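Local coordinates for RE68036p (PDB 1SQH), which is of unproven function but probably acts as an acyltransferase of the GNAT type, perhaps a glycine N-acyltransferase, at residues L39-Q42 with R43-D46; L59-I62 with S63-K66. One frame throughout, in Å; residues are numbered along the deposited sequence.

Contact 1 (L39-Q42 with R43-D46); sequences LYNQ and RKWD
Gln42 and Asp46 meet one turn apart on helix 34-51, and a side-chain hydrogen bond joins them. Gln42 NE2 donates to Asp46 OD1 over 3.0 Å. The amide approaches from above the carboxylate plane, 48° out of it. The Gln42 chain bends at chi2 (55°), which carries its amide down the helix to the acid. NE2 also donates to Leu64 O, and OE1 accepts from Lys66 NZ, so both ends of this buried amide are satisfied.

The other carboxylate oxygen forms a salt bridge. Asp46 OD2 lies close to the guanidinium plane, 2.9 Å from Arg43 NH1, which meets it on the anti side, somewhat out of the carboxylate plane. Arg43 NE has a second acid, Asp19.

An amide-ring contact lies between Asn41 and Trp45. Asn41 ND2 sits over one face of the indole, offset toward the rim, 3.3 Å from Trp45 CZ3. The amide stands steeply to the ring, with their planes 75° apart. Water 1 lies 2.8 Å from Asn41 OD1 and accepts from Lys44 NZ at 2.7 Å. Ser232 OG is hydrogen-bonded to Asn41 OD1 and to Lys44 NZ. Lys44 NZ and Tyr40 OH share Glu264 OE2.

The backbone adds i to i+4 bonds, among them Trp45 N to Asn41 O at 3.0 Å and Asp46 N to Gln42 O at 2.8 Å.

The helix is packed on several sides. Leu39 and Arg43 touch helix 15-29, while Leu39 and Gln42 touch Phe68 of strand 67-71. Asn41 and Trp45 reach the loop residue Asp230, and Trp45 NE1 bonds to Asn209, just beyond helix 199-208.

Contact 2 (L59-I62 with S63-K66); sequences LNHI and SLRK
His61 and Leu64 close a short turn in the loop between helix 34-51 and strand 67-71. Leu64 N donates to His61 O over 2.9 Å. The next bond follows at once, Arg65 N to Ile62 O, also 2.9 Å. These consecutive i to i+3 bonds make a short 3-10-like turn.

The tight part is the backbone and the first side-chain atoms. Leu64 CB lies 3.3 Å from His61 O, and Arg65 CB is 3.4 Å from Ile62 O. Arg65 CG lies beside the backbone N (chi1 -43°) and comes 3.6 Å from His61 O. Bends at chi2 and chi3 then set the guanidinium, with His61 O near its plane, at its edge. Arg65 NH1 is buried here without a polar partner in the model.

Farther out the contact is loose. Leu64 CD2 approaches the His61 ring obliquely, 4.4 Å from His61 CD2. His61 ND1 is bonded to Asp58. Elsewhere on the turn, water 2 lies 2.6 Å from Ile62 O and 2.7 Å from Arg65 O and bridges the two carbonyls. It has more acceptors in reach than protons to give.

The turn is wedged between two helices. Leu64 packs on Ala204 and Phe208 of helix 199-208, and also on Leu49 of helix 34-51, which His61 and Arg65 touch too. Ser63 meets Tyr201 of helix 199-208, and its carbonyl accepts from His86 of strand 82-87.

Overall arrangement
Both contacts are local and partly buried, in series along the chain, with centres about 12 Å apart. Contact 1 lies nearer the middle of the molecule, about 11 Å from its centre against 14 Å for contact 2. It is a regular helix whose polar side chains pair with each other and with surrounding acids, an amide, a hydroxyl and a backbone carbonyl. Contact 2 is a loop turn held by backbone bonds, with little side-chain polarity across it. The two meet directly through the Gln42 amide, and Trp45 CE3 packs 3.6 Å from Leu64 O. Thus helix 34-51 is tied to the loop that leads into strand 67-71.

Contact 1 (L39-Q42 with R43-D46)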
loop_
_atom_site.group_PDB
_atom_site.type_symbol
_atom_site.label_atom_id
_atom_site.label_comp_id
_atom_site.label_asym_id
_atom_site.label_seq_id
_atom_site.Cartn_x
_atom_site.Cartn_y
_atom_site.Cartn_z
ATOM N N LEU A 39 2.238 -5.132 7.630
ATOM C CA LEU A 39 1.801 -6.227 8.496
ATOM C C LEU A 39 0.693 -5.732 9.416
ATOM O O LEU A 39 -0.344 -6.391 9.596
ATOM C CB LEU A 39 2.983 -6.757 9.319
ATOM C CG LEU A 39 3.730 -8.008 8.818
ATOM C CD1 LEU A 39 3.932 -7.953 7.323
ATOM C CD2 LEU A 39 5.081 -8.111 9.534
ATOM N N TYR A 40 0.919 -4.564 10.008
ATOM C CA TYR A 40 -0.073 -3.959 10.879
ATOM C C TYR A 40 -1.392 -3.778 10.112
ATOM O O TYR A 40 -2.472 -4.150 10.588
ATOM C CB TYR A 40 0.428 -2.599 11.353
ATOM C CG TYR A 40 -0.659 -1.756 11.958
ATOM C CD1 TYR A 40 -1.001 -1.888 13.299
ATOM C CD2 TYR A 40 -1.370 -0.848 11.178
ATOM C CE1 TYR A 40 -2.030 -1.127 13.855
ATOM C CE2 TYR A 40 -2.398 -0.092 11.717
ATOM C CZ TYR A 40 -2.721 -0.230 13.058
ATOM O OH TYR A 40 -3.714 0.565 13.599
ATOM N N ASN A 41 -1.297 -3.209 8.917
ATOM C CA ASN A 41 -2.486 -2.971 8.123
ATOM C C ASN A 41 -3.255 -4.241 7.777
ATOM O O ASN A 41 -4.480 -4.305 7.982
ATOM C CB ASN A 41 -2.126 -2.236 6.835
ATOM C CG ASN A 41 -3.339 -1.952 5.983
ATOM O OD1 ASN A 41 -4.117 -1.048 6.264
ATOM N ND2 ASN A 41 -3.520 -2.749 4.944
ATOM N N GLN A 42 -2.549 -5.249 7.262
ATOM C CA GLN A 42 -3.209 -6.490 6.878
ATOM C C GLN A 42 -3.958 -7.120 8.042
ATOM O O GLN A 42 -5.129 -7.477 7.914
ATOM C CB GLN A 42 -2.207 -7.494 6.321
ATOM C CG GLN A 42 -2.886 -8.738 5.733
ATOM C CD GLN A 42 -3.921 -8.365 4.678
ATOM O OE1 GLN A 42 -3.573 -7.848 3.617
ATOM N NE2 GLN A 42 -5.195 -8.606 4.975
ATOM N N ARG A 43 -3.288 -7.257 9.180
ATOM C CA ARG A 43 -3.934 -7.846 10.340
ATOM C C ARG A 43 -5.123 -6.998 10.799
ATOM O O ARG A 43 -6.098 -7.538 11.330
ATOM C CB ARG A 43 -2.923 -8.036 11.471
ATOM C CG ARG A 43 -1.897 -9.109 11.140
ATOM C CD ARG A 43 -2.575 -10.454 10.860
ATOM N NE ARG A 43 -3.012 -11.114 12.092
ATOM C CZ ARG A 43 -3.997 -12.007 12.157
ATOM N NH1 ARG A 43 -4.664 -12.348 11.058
ATOM N NH2 ARG A 43 -4.302 -12.570 13.319
ATOM N N LYS A 44 -5.056 -5.682 10.596
ATOM C CA LYS A 44 -6.176 -4.830 10.974
ATOM C C LYS A 44 -7.380 -5.234 10.128
ATOM O O LYS A 44 -8.488 -5.426 10.655
ATOM C CB LYS A 44 -5.860 -3.357 10.726
ATOM C CG LYS A 44 -7.041 -2.428 11.041
ATOM C CD LYS A 44 -6.680 -0.949 10.910
ATOM C CE LYS A 44 -6.324 -0.582 9.482
ATOM N NZ LYS A 44 -6.083 0.880 9.351
ATOM N N TRP A 45 -7.152 -5.370 8.816
ATOM C CA TRP A 45 -8.210 -5.768 7.894
ATOM C C TRP A 45 -8.711 -7.176 8.217
ATOM O O TRP A 45 -9.923 -7.426 8.213
ATOM C CB TRP A 45 -7.721 -5.743 6.438
ATOM C CG TRP A 45 -7.636 -4.370 5.824
ATOM C CD1 TRP A 45 -8.266 -3.230 6.249
ATOM C CD2 TRP A 45 -6.913 -4.010 4.638
ATOM N NE1 TRP A 45 -7.979 -2.187 5.401
ATOM C CE2 TRP A 45 -7.152 -2.637 4.405
ATOM C CE3 TRP A 45 -6.090 -4.720 3.747
ATOM C CZ2 TRP A 45 -6.595 -1.954 3.313
ATOM C CZ3 TRP A 45 -5.537 -4.042 2.661
ATOM C CH2 TRP A 45 -5.795 -2.670 2.456
ATOM N N ASP A 46 -7.776 -8.092 8.478
ATOM C CA ASP A 46 -8.125 -9.474 8.806
ATOM C C ASP A 46 -9.163 -9.473 9.926
ATOM O O ASP A 46 -10.185 -10.150 9.841
ATOM C CB ASP A 46 -6.889 -10.263 9.273
ATOM C CG ASP A 46 -5.946 -10.647 8.126
ATOM O OD1 ASP A 46 -6.322 -10.499 6.946
ATOM O OD2 ASP A 46 -4.822 -11.124 8.414
HETATM O O HOH W 1 -5.896 1.018 6.666
#

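Contact 2 (L59-I62 with S63-K66)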
loop_
_atom_site.group_PDB
_atom_site.type_symbol
_atom_site.label_atom_id
_atom_site.label_comp_id
_atom_site.label_asym_id
_atom_site.label_seq_id
_atom_site.Cartn_x
_atom_site.Cartn_y
_atom_site.Cartn_z
ATOM N N LEU A 59 -14.284 -13.611 -3.467
ATOM C CA LEU A 59 -13.824 -12.923 -4.667
ATOM C C LEU A 59 -13.883 -11.380 -4.673
ATOM O O LEU A 59 -12.965 -10.736 -5.188
ATOM C CB LEU A 59 -14.562 -13.490 -5.892
ATOM C CG LEU A 59 -13.873 -13.376 -7.264
ATOM C CD1 LEU A 59 -14.356 -14.508 -8.177
ATOM C CD2 LEU A 59 -14.135 -12.006 -7.884
ATOM N N ASN A 60 -14.925 -10.772 -4.109
ATOM C CA ASN A 60 -14.969 -9.314 -4.144
ATOM C C ASN A 60 -14.354 -8.597 -2.935
ATOM O O ASN A 60 -14.587 -7.410 -2.710
ATOM C CB ASN A 60 -16.398 -8.809 -4.427
ATOM C CG ASN A 60 -17.410 -9.291 -3.420
ATOM O OD1 ASN A 60 -17.202 -9.173 -2.211
ATOM N ND2 ASN A 60 -18.534 -9.821 -3.911
ATOM N N HIS A 61 -13.548 -9.326 -2.171
ATOM C CA HIS A 61 -12.848 -8.751 -1.024
ATOM C C HIS A 61 -11.428 -9.306 -0.951
ATOM O O HIS A 61 -10.672 -8.964 -0.045
ATOM C CB HIS A 61 -13.568 -9.048 0.292
ATOM C CG HIS A 61 -14.790 -8.214 0.521
ATOM N ND1 HIS A 61 -16.005 -8.490 -0.066
ATOM C CD2 HIS A 61 -14.990 -7.121 1.298
ATOM C CE1 HIS A 61 -16.902 -7.609 0.343
ATOM N NE2 HIS A 61 -16.310 -6.767 1.171
ATOM N N ILE A 62 -11.066 -10.161 -1.906
ATOM C CA ILE A 62 -9.731 -10.742 -1.913
ATOM C C ILE A 62 -8.627 -9.691 -1.950
ATOM O O ILE A 62 -7.523 -9.929 -1.462
ATOM C CB ILE A 62 -9.512 -11.665 -3.115
ATOM C CG1 ILE A 62 -9.843 -10.918 -4.399
ATOM C CG2 ILE A 62 -10.348 -12.919 -2.971
ATOM C CD1 ILE A 62 -9.113 -11.448 -5.603
ATOM N N SER A 63 -8.922 -8.538 -2.542
ATOM C CA SER A 63 -7.940 -7.462 -2.644
ATOM C C SER A 63 -7.543 -6.966 -1.248
ATOM O O SER A 63 -6.522 -6.301 -1.083
ATOM C CB SER A 63 -8.507 -6.304 -3.471
ATOM O OG SER A 63 -9.578 -5.673 -2.788
ATOM N N LEU A 64 -8.357 -7.311 -0.252
ATOM C CA LEU A 64 -8.108 -6.932 1.138
ATOM C C LEU A 64 -7.437 -8.069 1.933
ATOM O O LEU A 64 -7.376 -8.033 3.166
ATOM C CB LEU A 64 -9.427 -6.538 1.809
ATOM C CG LEU A 64 -9.814 -5.053 1.779
ATOM C CD1 LEU A 64 -9.602 -4.477 0.396
ATOM C CD2 LEU A 64 -11.265 -4.886 2.220
ATOM N N ARG A 65 -6.933 -9.075 1.222
ATOM C CA ARG A 65 -6.281 -10.215 1.857
ATOM C C ARG A 65 -4.841 -10.378 1.392
ATOM O O ARG A 65 -4.451 -9.872 0.343
ATOM C CB ARG A 65 -7.039 -11.516 1.543
ATOM C CG ARG A 65 -8.569 -11.437 1.619
ATOM C CD ARG A 65 -9.026 -10.688 2.852
ATOM N NE ARG A 65 -9.557 -11.533 3.919
ATOM C CZ ARG A 65 -10.818 -11.942 3.994
ATOM N NH1 ARG A 65 -11.696 -11.598 3.058
ATOM N NH2 ARG A 65 -11.210 -12.671 5.026
ATOM N N LYS A 66 -4.049 -11.092 2.181
ATOM C CA LYS A 66 -2.661 -11.369 1.836
ATOM C C LYS A 66 -2.271 -12.706 2.457
ATOM O O LYS A 66 -2.749 -13.060 3.534
ATOM C CB LYS A 66 -1.719 -10.281 2.369
ATOM C CG LYS A 66 -1.722 -8.964 1.602
ATOM C CD LYS A 66 -0.514 -8.104 2.008
ATOM C CE LYS A 66 -0.528 -6.737 1.345
ATOM N NZ LYS A 66 -1.731 -5.952 1.752
HETATM O O HOH W 2 -5.162 -10.805 -2.034
#